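Local structure of uncharacterized ParM protein (Staphylococcus aureus, 3JS6) at residues E23-I27 with D321-S325; S29-T35 with T76-T80; L49-F54 with L64-L70; V160-T166 with S325-Y330. The protein probably forms dynamic actin-like filaments that segregate plasmid DNA, as a member of the actin-type ATPase family. All coordinates share one frame. Residue numbers count along the deposited sequence, not the author numbering.

Contact 1. Residues E23-I27 with D321-S325; sequences EKFVI and DSQFS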
loop_
_atom_site.group_PDB
_atom_site.type_symbol
_atom_site.label_atom_id
_atom_site.label_comp_id
_atom_site.label_asym_id
_atom_site.label_seq_id
_atom_site.Cartn_x
_atom_site.Cartn_y
_atom_site.Cartn_z
ATOM N N GLU A 23 8.215 -13.324 -2.878
ATOM C CA GLU A 23 8.294 -12.368 -3.979
ATOM C C GLU A 23 7.457 -11.121 -3.694
ATOM O O GLU A 23 6.355 -11.214 -3.147
ATOM C CB GLU A 23 7.782 -13.052 -5.252
ATOM C CG GLU A 23 8.827 -13.574 -6.235
ATOM C CD GLU A 23 10.100 -14.122 -5.603
ATOM O OE1 GLU A 23 10.076 -15.219 -4.988
ATOM O OE2 GLU A 23 11.139 -13.441 -5.738
ATOM N N LYS A 24 7.959 -9.946 -4.056
ATOM C CA LYS A 24 7.157 -8.757 -3.819
ATOM C C LYS A 24 7.434 -7.687 -4.850
ATOM O O LYS A 24 8.410 -7.782 -5.561
ATOM C CB LYS A 24 7.372 -8.231 -2.386
ATOM C CG LYS A 24 8.802 -7.917 -2.011
ATOM C CD LYS A 24 8.880 -7.551 -0.525
ATOM C CE LYS A 24 10.249 -7.020 -0.139
ATOM N NZ LYS A 24 10.271 -6.483 1.258
ATOM N N PHE A 25 6.534 -6.710 -4.969
ATOM C CA PHE A 25 6.728 -5.611 -5.910
ATOM C C PHE A 25 6.073 -4.340 -5.413
ATOM O O PHE A 25 5.156 -4.390 -4.598
ATOM C CB PHE A 25 6.180 -5.969 -7.317
ATOM C CG PHE A 25 4.668 -5.956 -7.427
ATOM C CD1 PHE A 25 3.959 -4.750 -7.485
ATOM C CD2 PHE A 25 3.952 -7.162 -7.465
ATOM C CE1 PHE A 25 2.570 -4.731 -7.579
ATOM C CE2 PHE A 25 2.568 -7.166 -7.555
ATOM C CZ PHE A 25 1.865 -5.943 -7.613
ATOM N N VAL A 26 6.576 -3.195 -5.880
ATOM C CA VAL A 26 6.000 -1.896 -5.555
ATOM C C VAL A 26 6.188 -1.102 -6.862
ATOM O O VAL A 26 7.286 -0.936 -7.345
ATOM C CB VAL A 26 6.673 -1.224 -4.317
ATOM C CG1 VAL A 26 8.199 -1.177 -4.471
ATOM C CG2 VAL A 26 6.049 0.183 -4.109
ATOM N N ILE A 27 5.068 -0.707 -7.454
ATOM C CA ILE A 27 5.021 -0.050 -8.760
ATOM C C ILE A 27 4.008 1.070 -8.703
ATOM O O ILE A 27 2.969 0.935 -8.034
ATOM C CB ILE A 27 4.554 -1.104 -9.823
ATOM C CG1 ILE A 27 5.575 -2.254 -9.867
ATOM C CG2 ILE A 27 4.352 -0.461 -11.211
ATOM C CD1 ILE A 27 5.086 -3.521 -10.574
ATOM N N ASP A 321 11.098 -1.510 5.994
ATOM C CA ASP A 321 10.353 -1.453 4.738
ATOM C C ASP A 321 8.894 -1.123 4.988
ATOM O O ASP A 321 8.011 -1.917 4.653
ATOM C CB ASP A 321 10.443 -2.774 3.981
ATOM C CG ASP A 321 11.580 -2.795 2.978
ATOM O OD1 ASP A 321 12.753 -2.779 3.410
ATOM O OD2 ASP A 321 11.300 -2.825 1.753
ATOM N N SER A 322 8.653 0.044 5.581
ATOM C CA SER A 322 7.303 0.507 5.886
ATOM C C SER A 322 6.366 0.427 4.672
ATOM O O SER A 322 5.156 0.291 4.831
ATOM C CB SER A 322 7.335 1.953 6.401
ATOM O OG SER A 322 8.014 2.061 7.639
ATOM N N GLN A 323 6.910 0.509 3.466
ATOM C CA GLN A 323 6.064 0.443 2.278
ATOM C C GLN A 323 5.329 -0.899 2.198
ATOM O O GLN A 323 4.205 -0.964 1.703
ATOM C CB GLN A 323 6.900 0.660 1.007
ATOM C CG GLN A 323 8.078 -0.302 0.887
ATOM C CD GLN A 323 9.109 0.110 -0.159
ATOM O OE1 GLN A 323 10.202 -0.468 -0.225
ATOM N NE2 GLN A 323 8.766 1.103 -0.983
ATOM N N PHE A 324 5.953 -1.961 2.690
ATOM C CA PHE A 324 5.317 -3.279 2.657
ATOM C C PHE A 324 4.557 -3.719 3.936
ATOM O O PHE A 324 4.035 -4.847 4.011
ATOM C CB PHE A 324 6.369 -4.315 2.268
ATOM C CG PHE A 324 6.858 -4.165 0.839
ATOM C CD1 PHE A 324 8.103 -3.598 0.562
ATOM C CD2 PHE A 324 6.048 -4.555 -0.218
ATOM C CE1 PHE A 324 8.537 -3.419 -0.770
ATOM C CE2 PHE A 324 6.466 -4.383 -1.556
ATOM C CZ PHE A 324 7.715 -3.812 -1.828
ATOM N N SER A 325 4.487 -2.837 4.928
ATOM C CA SER A 325 3.798 -3.153 6.186
ATOM C C SER A 325 2.366 -3.632 6.004
ATOM O O SER A 325 1.978 -4.639 6.595
ATOM C CB SER A 325 3.782 -1.944 7.135
ATOM O OG SER A 325 4.936 -1.921 7.954
#
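This is a surface contact in which one aromatic ring, Phe324, lies against the strand 23-33, joining the N-terminal actin-like sheet to the loop that leads into helix 325-342. No hydrogen bond links the two segments, and the backbones stay apart, with the nearest CA atoms, those of Val26 and Gln323, separated by 8.2 Å. Side chains make most of the contact, and of the 249 Å² buried, Phe324 contributes 91 Å². The extended Lys24 chain runs over a face of the ring: its CD lies 3.9 Å from the Phe324 ring centroid and 1° off the normal, a well-centred CH-pi contact. Its ammonium lies off-centre, with NZ 4.3 Å from the same centroid and 34° off the normal, in a cation-pi contact, and it makes a long salt bridge between Lys24 NZ and Asp321 OD2 at 3.8 Å. Val26 CB packs against Phe324 CZ at 3.7 Å, while the backbone Phe25 O meets the ring edge, 3.3 Å from Phe324 CE2. The CA-to-CB bond of Phe25 points away from the loop, and its side chain touches Leu102 and Leu103 of helix 90-104. Strand 15-20 lies alongside, its Gly18 and Val16 backbone-bonded to Phe25 and Ile27, and its Lys17 touches Val26 and Phe324.

Contact 2. Residues S29-T35 with T76-T80; sequences SRIGRKT and TGKDT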
loop_
_atom_site.group_PDB
_atom_site.type_symbol
_atom_site.label_atom_id
_atom_site.label_comp_id
_atom_site.label_asym_id
_atom_site.label_seq_id
_atom_site.Cartn_x
_atom_site.Cartn_y
_atom_site.Cartn_z
ATOM N N SER A 29 0.941 3.465 -9.370
ATOM C CA SER A 29 -0.415 3.132 -9.777
ATOM C C SER A 29 -0.731 3.820 -11.114
ATOM O O SER A 29 -1.505 4.762 -11.167
ATOM C CB SER A 29 -1.382 3.581 -8.672
ATOM O OG SER A 29 -2.726 3.377 -9.044
ATOM N N ARG A 30 -0.096 3.336 -12.179
ATOM C CA ARG A 30 -0.231 3.870 -13.536
ATOM C C ARG A 30 -0.324 2.674 -14.451
ATOM O O ARG A 30 0.244 1.634 -14.169
ATOM C CB ARG A 30 1.027 4.661 -13.963
ATOM C CG ARG A 30 1.248 5.989 -13.262
ATOM C CD ARG A 30 2.633 6.571 -13.593
ATOM N NE ARG A 30 2.821 6.867 -15.017
ATOM C CZ ARG A 30 2.154 7.807 -15.681
ATOM N NH1 ARG A 30 1.238 8.541 -15.056
ATOM N NH2 ARG A 30 2.427 8.040 -16.957
ATOM N N ILE A 31 -1.024 2.819 -15.560
ATOM C CA ILE A 31 -1.150 1.718 -16.495
ATOM C C ILE A 31 -1.093 2.257 -17.925
ATOM O O ILE A 31 -1.433 3.411 -18.173
ATOM C CB ILE A 31 -2.473 0.960 -16.237
ATOM C CG1 ILE A 31 -2.458 -0.386 -16.946
ATOM C CG2 ILE A 31 -3.667 1.801 -16.684
ATOM C CD1 ILE A 31 -3.546 -1.322 -16.449
ATOM N N GLY A 32 -0.632 1.429 -18.852
ATOM C CA GLY A 32 -0.559 1.835 -20.244
ATOM C C GLY A 32 -1.120 0.756 -21.156
ATOM O O GLY A 32 -1.731 -0.233 -20.709
ATOM N N ARG A 33 -0.894 0.923 -22.450
ATOM C CA ARG A 33 -1.386 -0.033 -23.422
ATOM C C ARG A 33 -0.455 0.019 -24.596
ATOM O O ARG A 33 -0.027 1.105 -24.994
ATOM C CB ARG A 33 -2.800 0.355 -23.874
ATOM C CG ARG A 33 -3.251 -0.412 -25.087
ATOM C CD ARG A 33 -4.737 -0.233 -25.360
ATOM N NE ARG A 33 -5.079 -0.728 -26.691
ATOM C CZ ARG A 33 -6.318 -0.915 -27.120
ATOM N NH1 ARG A 33 -7.344 -0.655 -26.321
ATOM N NH2 ARG A 33 -6.529 -1.353 -28.351
ATOM N N LYS A 34 -0.108 -1.131 -25.152
ATOM C CA LYS A 34 0.787 -1.063 -26.282
ATOM C C LYS A 34 -0.030 -1.047 -27.552
ATOM O O LYS A 34 -0.747 -1.998 -27.862
ATOM C CB LYS A 34 1.811 -2.206 -26.278
ATOM C CG LYS A 34 1.266 -3.588 -26.430
ATOM C CD LYS A 34 2.401 -4.590 -26.571
ATOM C CE LYS A 34 3.281 -4.294 -27.778
ATOM N NZ LYS A 34 4.398 -5.277 -27.929
ATOM N N THR A 35 0.067 0.074 -28.260
ATOM C CA THR A 35 -0.649 0.282 -29.506
ATOM C C THR A 35 0.338 0.419 -30.653
ATOM O O THR A 35 1.493 0.795 -30.440
ATOM C CB THR A 35 -1.508 1.542 -29.425
ATOM O OG1 THR A 35 -0.700 2.636 -28.976
ATOM C CG2 THR A 35 -2.672 1.327 -28.458
ATOM N N THR A 76 1.659 5.820 -23.554
ATOM C CA THR A 76 0.234 5.620 -23.103
ATOM C C THR A 76 0.050 5.609 -21.582
ATOM O O THR A 76 -1.085 5.562 -21.124
ATOM C CB THR A 76 -0.369 4.307 -23.681
ATOM O OG1 THR A 76 0.402 3.187 -23.209
ATOM C CG2 THR A 76 -0.355 4.338 -25.194
ATOM N N GLY A 77 1.114 5.660 -20.808
ATOM C CA GLY A 77 1.037 5.634 -19.351
ATOM C C GLY A 77 0.103 6.699 -18.785
ATOM O O GLY A 77 0.199 7.875 -19.157
ATOM N N LYS A 78 -0.776 6.271 -17.887
ATOM C CA LYS A 78 -1.705 7.193 -17.242
ATOM C C LYS A 78 -1.956 6.752 -15.798
ATOM O O LYS A 78 -1.918 5.561 -15.509
ATOM C CB LYS A 78 -3.005 7.220 -18.035
ATOM C CG LYS A 78 -4.092 8.013 -17.353
ATOM C CD LYS A 78 -5.429 7.867 -18.065
ATOM C CE LYS A 78 -5.419 8.513 -19.442
ATOM N NZ LYS A 78 -6.769 8.488 -20.071
ATOM N N ASP A 79 -2.192 7.689 -14.898
ATOM C CA ASP A 79 -2.470 7.328 -13.505
ATOM C C ASP A 79 -3.836 6.643 -13.459
ATOM O O ASP A 79 -4.720 6.997 -14.213
ATOM C CB ASP A 79 -2.488 8.585 -12.622
ATOM C CG ASP A 79 -1.095 9.165 -12.396
ATOM O OD1 ASP A 79 -0.991 10.356 -12.058
ATOM O OD2 ASP A 79 -0.103 8.428 -12.545
ATOM N N THR A 80 -4.008 5.652 -12.590
ATOM C CA THR A 80 -5.297 4.964 -12.486
ATOM C C THR A 80 -6.247 5.711 -11.550
ATOM O O THR A 80 -5.813 6.432 -10.664
ATOM C CB THR A 80 -5.142 3.527 -11.933
ATOM O OG1 THR A 80 -4.458 3.584 -10.682
ATOM C CG2 THR A 80 -4.322 2.644 -12.921
HETATM O O HOH W 1 -2.539 6.949 -9.547
#
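Ser29 opens a short antiparallel pairing, its carbonyl O accepting from Thr80 N at 3.0 Å. A water 2.9 Å from Ser29 O also donates to it, and reaches Thr80 O weakly at 3.5 Å. Arg30 and Asp79 follow as a non-hydrogen-bonded pair with CA atoms 4.1 Å apart. Their side chains share one face of the sheet and form a salt bridge, Arg30 NH1 to Asp79 OD2 at 2.8 Å, although Asp79 OD2 sits too close to a neighbouring atom in the model, so its position is less certain; Arg30 NH2 has a second partner in Asp71. Ile31 and Lys78 form the hydrogen-bonded pair, closed in both directions at 2.9 Å, by Ile31 N to Lys78 O and by Lys78 N to Ile31 O. At Gly32 the chains stay close, its CA being 4.2 Å from that of Gly77 and 3.4 Å from Thr76 OG1; a CB here would fall only 2.8 Å from that hydroxyl. Beyond it a side chain replaces the backbone as acceptor, since Arg33 N donates to Thr76 OG1 at 2.7 Å with an angle of 174°. Thr35 makes a last light touch on Thr76. The pairing thus adds strand 78-79 to strand 23-33, whose Gly32 bonds to Leu65 of strand 64-66, while Ser29 and Thr80 rest on Leu95 of helix 90-104.

Contact 3. Residues L49-F54 with L64-L70; sequences LDVSEF and LLFGNDL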
loop_
_atom_site.group_PDB
_atom_site.type_symbol
_atom_site.label_atom_id
_atom_site.label_comp_id
_atom_site.label_asym_id
_atom_site.label_seq_id
_atom_site.Cartn_x
_atom_site.Cartn_y
_atom_site.Cartn_z
ATOM N N LEU A 49 13.531 -3.769 -19.963
ATOM C CA LEU A 49 12.870 -2.890 -19.007
ATOM C C LEU A 49 12.018 -3.622 -17.981
ATOM O O LEU A 49 11.533 -4.735 -18.224
ATOM C CB LEU A 49 12.000 -1.885 -19.766
ATOM C CG LEU A 49 12.776 -1.035 -20.784
ATOM C CD1 LEU A 49 11.837 -0.062 -21.463
ATOM C CD2 LEU A 49 13.883 -0.294 -20.093
ATOM N N ASP A 50 11.832 -2.980 -16.834
ATOM C CA ASP A 50 11.030 -3.558 -15.761
ATOM C C ASP A 50 9.569 -3.209 -16.012
ATOM O O ASP A 50 8.987 -2.327 -15.353
ATOM C CB ASP A 50 11.489 -3.013 -14.405
ATOM C CG ASP A 50 10.805 -3.718 -13.240
ATOM O OD1 ASP A 50 10.140 -4.751 -13.496
ATOM O OD2 ASP A 50 10.936 -3.249 -12.082
ATOM N N VAL A 51 8.999 -3.865 -17.016
ATOM C CA VAL A 51 7.605 -3.647 -17.385
ATOM C C VAL A 51 7.131 -4.910 -18.102
ATOM O O VAL A 51 7.908 -5.555 -18.803
ATOM C CB VAL A 51 7.463 -2.391 -18.304
ATOM C CG1 VAL A 51 8.209 -2.604 -19.610
ATOM C CG2 VAL A 51 5.983 -2.101 -18.588
ATOM N N SER A 52 5.868 -5.275 -17.914
ATOM C CA SER A 52 5.320 -6.472 -18.544
ATOM C C SER A 52 4.073 -6.209 -19.376
ATOM O O SER A 52 3.438 -5.164 -19.261
ATOM C CB SER A 52 4.993 -7.525 -17.476
ATOM O OG SER A 52 6.161 -7.959 -16.817
ATOM N N GLU A 53 3.743 -7.173 -20.223
ATOM C CA GLU A 53 2.572 -7.091 -21.086
ATOM C C GLU A 53 1.543 -8.050 -20.554
ATOM O O GLU A 53 1.879 -9.196 -20.227
ATOM C CB GLU A 53 2.926 -7.475 -22.523
ATOM C CG GLU A 53 3.996 -6.607 -23.135
ATOM C CD GLU A 53 4.274 -6.974 -24.584
ATOM O OE1 GLU A 53 4.068 -8.154 -24.959
ATOM O OE2 GLU A 53 4.708 -6.084 -25.344
ATOM N N PHE A 54 0.296 -7.582 -20.467
ATOM C CA PHE A 54 -0.800 -8.391 -19.947
ATOM C C PHE A 54 -1.974 -8.511 -20.918
ATOM O O PHE A 54 -2.492 -7.497 -21.410
ATOM C CB PHE A 54 -1.336 -7.789 -18.638
ATOM C CG PHE A 54 -0.301 -7.663 -17.561
ATOM C CD1 PHE A 54 0.663 -6.656 -17.600
ATOM C CD2 PHE A 54 -0.267 -8.579 -16.518
ATOM C CE1 PHE A 54 1.644 -6.579 -16.607
ATOM C CE2 PHE A 54 0.710 -8.504 -15.531
ATOM C CZ PHE A 54 1.662 -7.502 -15.578
ATOM N N LEU A 64 -2.245 -4.708 -22.117
ATOM C CA LEU A 64 -2.005 -3.746 -21.041
ATOM C C LEU A 64 -0.511 -3.687 -20.682
ATOM O O LEU A 64 0.186 -4.686 -20.791
ATOM C CB LEU A 64 -2.834 -4.138 -19.811
ATOM C CG LEU A 64 -4.374 -4.062 -19.920
ATOM C CD1 LEU A 64 -5.026 -4.685 -18.663
ATOM C CD2 LEU A 64 -4.790 -2.613 -20.045
ATOM N N LEU A 65 -0.042 -2.521 -20.241
ATOM C CA LEU A 65 1.362 -2.323 -19.860
ATOM C C LEU A 65 1.416 -1.877 -18.409
ATOM O O LEU A 65 0.762 -0.893 -18.020
ATOM C CB LEU A 65 2.007 -1.258 -20.759
ATOM C CG LEU A 65 2.161 -1.747 -22.198
ATOM C CD1 LEU A 65 2.606 -0.594 -23.100
ATOM C CD2 LEU A 65 3.194 -2.907 -22.203
ATOM N N PHE A 66 2.214 -2.579 -17.614
ATOM C CA PHE A 66 2.314 -2.288 -16.184
ATOM C C PHE A 66 3.704 -2.623 -15.667
ATOM O O PHE A 66 4.242 -3.693 -15.961
ATOM C CB PHE A 66 1.260 -3.127 -15.447
ATOM C CG PHE A 66 1.192 -2.889 -13.964
ATOM C CD1 PHE A 66 0.950 -1.622 -13.450
ATOM C CD2 PHE A 66 1.352 -3.950 -13.076
ATOM C CE1 PHE A 66 0.869 -1.416 -12.061
ATOM C CE2 PHE A 66 1.270 -3.753 -11.697
ATOM C CZ PHE A 66 1.027 -2.476 -11.194
ATOM N N GLY A 67 4.279 -1.708 -14.892
ATOM C CA GLY A 67 5.614 -1.923 -14.350
ATOM C C GLY A 67 6.336 -0.617 -14.053
ATOM O O GLY A 67 5.928 0.466 -14.500
ATOM N N ASN A 68 7.416 -0.714 -13.286
ATOM C CA ASN A 68 8.206 0.457 -12.917
ATOM C C ASN A 68 8.751 1.240 -14.106
ATOM O O ASN A 68 8.902 2.462 -14.028
ATOM C CB ASN A 68 9.371 0.027 -12.032
ATOM C CG ASN A 68 8.928 -0.296 -10.637
ATOM O OD1 ASN A 68 8.357 0.553 -9.969
ATOM N ND2 ASN A 68 9.178 -1.524 -10.186
ATOM N N ASP A 69 9.049 0.550 -15.203
ATOM C CA ASP A 69 9.602 1.228 -16.380
ATOM C C ASP A 69 8.564 1.536 -17.444
ATOM O O ASP A 69 8.906 1.739 -18.622
ATOM C CB ASP A 69 10.708 0.387 -17.012
ATOM C CG ASP A 69 11.976 0.381 -16.193
ATOM O OD1 ASP A 69 12.215 1.374 -15.487
ATOM O OD2 ASP A 69 12.738 -0.606 -16.265
ATOM N N LEU A 70 7.302 1.589 -17.028
ATOM C CA LEU A 70 6.204 1.865 -17.940
ATOM C C LEU A 70 6.483 2.981 -18.953
ATOM O O LEU A 70 6.357 2.783 -20.165
ATOM C CB LEU A 70 4.943 2.250 -17.152
ATOM C CG LEU A 70 3.738 2.608 -18.040
ATOM C CD1 LEU A 70 3.372 1.400 -18.930
ATOM C CD2 LEU A 70 2.543 3.010 -17.174
HETATM O O HOH W 2 7.784 -3.572 -12.616
#
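Phe54, Leu64 and Phe66 form the apolar centre of this beta hairpin, on the face that packs against Cys98 of helix 90-104. Phe54 CB lies 4.1 Å from Leu64 CB, and Phe54 CE1 lies 3.7 Å from Phe66 CB. Beneath them the axes of the antiparallel strand segments 52-54 and 64-66 come within 4.9 Å, their directions 146° apart. Ser52 pairs with Phe66 and Phe54 with Leu64; the bonds Phe54 N to Leu64 O and Leu64 N to Phe54 O are both 2.9 Å, whereas Phe66 N to Ser52 O, at 3.3 Å, is weak. On the other face Glu53 CG meets Leu65 CD2 at 3.9 Å, and the Glu53 carboxylate pairs with Lys34. Regular pairing stops at Gly67, where a CB would collide with Val51 CA, and a type I turn, Gly67 to Leu70, begins. Here Asp50, centre of an inverse gamma turn, meets the turn through polar atoms: Asp69 N donates to Asp50 O at 2.9 Å, Asn68 ND2 to Asp50 OD2 at 3.1 Å, and Asp50 N to Asp69 OD2 at 2.6 Å.

Contact 4. Residues V160-T166 with S325-Y330; sequences VAQPMGT and SNVRGY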
loop_
_atom_site.group_PDB
_atom_site.type_symbol
_atom_site.label_atom_id
_atom_site.label_comp_id
_atom_site.label_asym_id
_atom_site.label_seq_id
_atom_site.Cartn_x
_atom_site.Cartn_y
_atom_site.Cartn_z
ATOM N N VAL A 160 -9.706 -5.888 4.846
ATOM C CA VAL A 160 -9.826 -5.167 6.106
ATOM C C VAL A 160 -9.542 -3.683 5.897
ATOM O O VAL A 160 -9.232 -3.257 4.779
ATOM C CB VAL A 160 -8.855 -5.715 7.178
ATOM C CG1 VAL A 160 -9.189 -7.173 7.468
ATOM C CG2 VAL A 160 -7.415 -5.549 6.733
ATOM N N ALA A 161 -9.670 -2.895 6.962
ATOM C CA ALA A 161 -9.354 -1.458 6.882
ATOM C C ALA A 161 -7.832 -1.355 6.740
ATOM O O ALA A 161 -7.093 -2.077 7.409
ATOM C CB ALA A 161 -9.819 -0.741 8.154
ATOM N N GLN A 162 -7.348 -0.453 5.898
ATOM C CA GLN A 162 -5.905 -0.350 5.654
ATOM C C GLN A 162 -4.978 -0.254 6.857
ATOM O O GLN A 162 -3.938 -0.929 6.894
ATOM C CB GLN A 162 -5.613 0.809 4.707
ATOM C CG GLN A 162 -6.592 0.900 3.581
ATOM C CD GLN A 162 -6.099 1.782 2.464
ATOM O OE1 GLN A 162 -5.581 2.884 2.700
ATOM N NE2 GLN A 162 -6.258 1.308 1.235
ATOM N N PRO A 163 -5.317 0.597 7.846
ATOM C CA PRO A 163 -4.441 0.709 9.018
ATOM C C PRO A 163 -4.307 -0.623 9.743
ATOM O O PRO A 163 -3.341 -0.827 10.473
ATOM C CB PRO A 163 -5.138 1.765 9.894
ATOM C CG PRO A 163 -5.907 2.591 8.901
ATOM C CD PRO A 163 -6.450 1.537 7.938
HETATM N N MSE A 164 -5.277 -1.521 9.553
HETATM C CA MSE A 164 -5.229 -2.825 10.229
HETATM C C MSE A 164 -4.086 -3.701 9.717
HETATM O O MSE A 164 -3.526 -4.508 10.465
HETATM C CB MSE A 164 -6.545 -3.588 10.058
HETATM C CG MSE A 164 -7.254 -3.928 11.365
HETATM SE SE MSE A 164 -6.143 -4.709 12.788
HETATM C CE MSE A 164 -7.522 -4.752 14.163
ATOM N N GLY A 165 -3.753 -3.558 8.438
ATOM C CA GLY A 165 -2.674 -4.346 7.885
ATOM C C GLY A 165 -1.396 -3.986 8.607
ATOM O O GLY A 165 -0.602 -4.842 8.970
ATOM N N THR A 166 -1.210 -2.692 8.815
ATOM C CA THR A 166 -0.040 -2.175 9.502
ATOM C C THR A 166 0.009 -2.693 10.942
ATOM O O THR A 166 1.026 -3.197 11.382
ATOM C CB THR A 166 -0.065 -0.627 9.464
ATOM O OG1 THR A 166 0.037 -0.200 8.097
ATOM C CG2 THR A 166 1.094 -0.037 10.249
ATOM N N SER A 325 4.487 -2.837 4.928
ATOM C CA SER A 325 3.798 -3.153 6.186
ATOM C C SER A 325 2.366 -3.632 6.004
ATOM O O SER A 325 1.978 -4.639 6.595
ATOM C CB SER A 325 3.782 -1.944 7.135
ATOM O OG SER A 325 4.936 -1.921 7.954
ATOM N N ASN A 326 1.575 -2.900 5.218
ATOM C CA ASN A 326 0.181 -3.297 4.987
ATOM C C ASN A 326 0.121 -4.701 4.382
ATOM O O ASN A 326 -0.596 -5.572 4.879
ATOM C CB ASN A 326 -0.520 -2.317 4.030
ATOM C CG ASN A 326 -1.025 -1.043 4.735
ATOM O OD1 ASN A 326 -1.278 -0.022 4.093
ATOM N ND2 ASN A 326 -1.183 -1.113 6.038
ATOM N N VAL A 327 0.885 -4.921 3.309
ATOM C CA VAL A 327 0.881 -6.220 2.657
ATOM C C VAL A 327 1.316 -7.361 3.583
ATOM O O VAL A 327 0.741 -8.443 3.527
ATOM C CB VAL A 327 1.758 -6.169 1.389
ATOM C CG1 VAL A 327 2.150 -7.552 0.960
ATOM C CG2 VAL A 327 0.973 -5.496 0.273
ATOM N N ARG A 328 2.333 -7.139 4.415
ATOM C CA ARG A 328 2.774 -8.186 5.331
ATOM C C ARG A 328 1.651 -8.463 6.312
ATOM O O ARG A 328 1.492 -9.591 6.752
ATOM C CB ARG A 328 4.045 -7.790 6.119
ATOM C CG ARG A 328 5.345 -7.668 5.257
ATOM C CD ARG A 328 6.602 -7.491 6.124
ATOM N NE ARG A 328 6.591 -6.268 6.920
ATOM C CZ ARG A 328 7.096 -5.087 6.576
ATOM N NH1 ARG A 328 7.699 -4.900 5.414
ATOM N NH2 ARG A 328 6.969 -4.072 7.410
ATOM N N GLY A 329 0.872 -7.439 6.661
ATOM C CA GLY A 329 -0.228 -7.657 7.588
ATOM C C GLY A 329 -1.361 -8.418 6.918
ATOM O O GLY A 329 -1.924 -9.352 7.504
ATOM N N TYR A 330 -1.712 -8.024 5.698
ATOM C CA TYR A 330 -2.789 -8.693 4.961
ATOM C C TYR A 330 -2.400 -10.149 4.704
ATOM O O TYR A 330 -3.248 -11.041 4.749
ATOM C CB TYR A 330 -3.048 -8.034 3.593
ATOM C CG TYR A 330 -3.394 -6.557 3.622
ATOM C CD1 TYR A 330 -3.157 -5.759 2.497
ATOM C CD2 TYR A 330 -3.974 -5.965 4.750
ATOM C CE1 TYR A 330 -3.486 -4.403 2.474
ATOM C CE2 TYR A 330 -4.310 -4.600 4.745
ATOM C CZ TYR A 330 -4.064 -3.831 3.600
ATOM O OH TYR A 330 -4.398 -2.493 3.560
#
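The helical segments 162-166 and 325-330, the starts of helices 162-169 and 325-342, cross almost at right angles, 84° apart, with their axes only 7.2 Å from each other. Two glycines permit this closeness: Gly165 CA and Gly329 CA are 4.1 Å apart, and Gly329 CA makes a CA-H...O contact to Gly165 O at 3.2 Å with 160° at the hydrogen. A CB on Gly329 would lie 1.7 Å from Gly165 O. One on Gly165 would lie 2.5 Å from Tyr330 CE2. Side chains close around the crossing. Tyr330 CE2 lies 3.5 Å from Gly165 CA and 3.8 Å from Val160 CG2, while its OH approaches Gln162 CA at 3.4 Å. Asn326 ND2 sits 2.6 Å from Thr166 OG1, at an angle too poor for a hydrogen bond. Outside the crossing, Ser325 and Arg328 both bind Asp169, and Asn326 and Tyr330 touch Asp10 of strand 4-11. Such a pair of crossed helices between the two halves of the molecule is characteristic of the actin fold, where it probably serves as the interdomain hinge.

How the contacts relate
Strand 23-33 ties three contacts together: contact 1 uses its first part, contact 2 its later part, and contact 3 belongs to the hairpin whose strand 64-66 pairs with it. Contacts 2 and 3 are close neighbours, their centres 9 Å apart. The centre of contact 1 is about 21 Å from that of contact 2, 17 Å from that of contact 3 and 12 Å from that of contact 4, with which it shares Ser325. Along the chain, contact 3 falls within the span of contact 2; both lie within that of contact 1 and precede contact 4, which interleaves with contact 1. Helix 325-342 thus packs against helix 162-169, and the loop before it on the N-terminal sheet, consistent with an actin-like two-domain architecture.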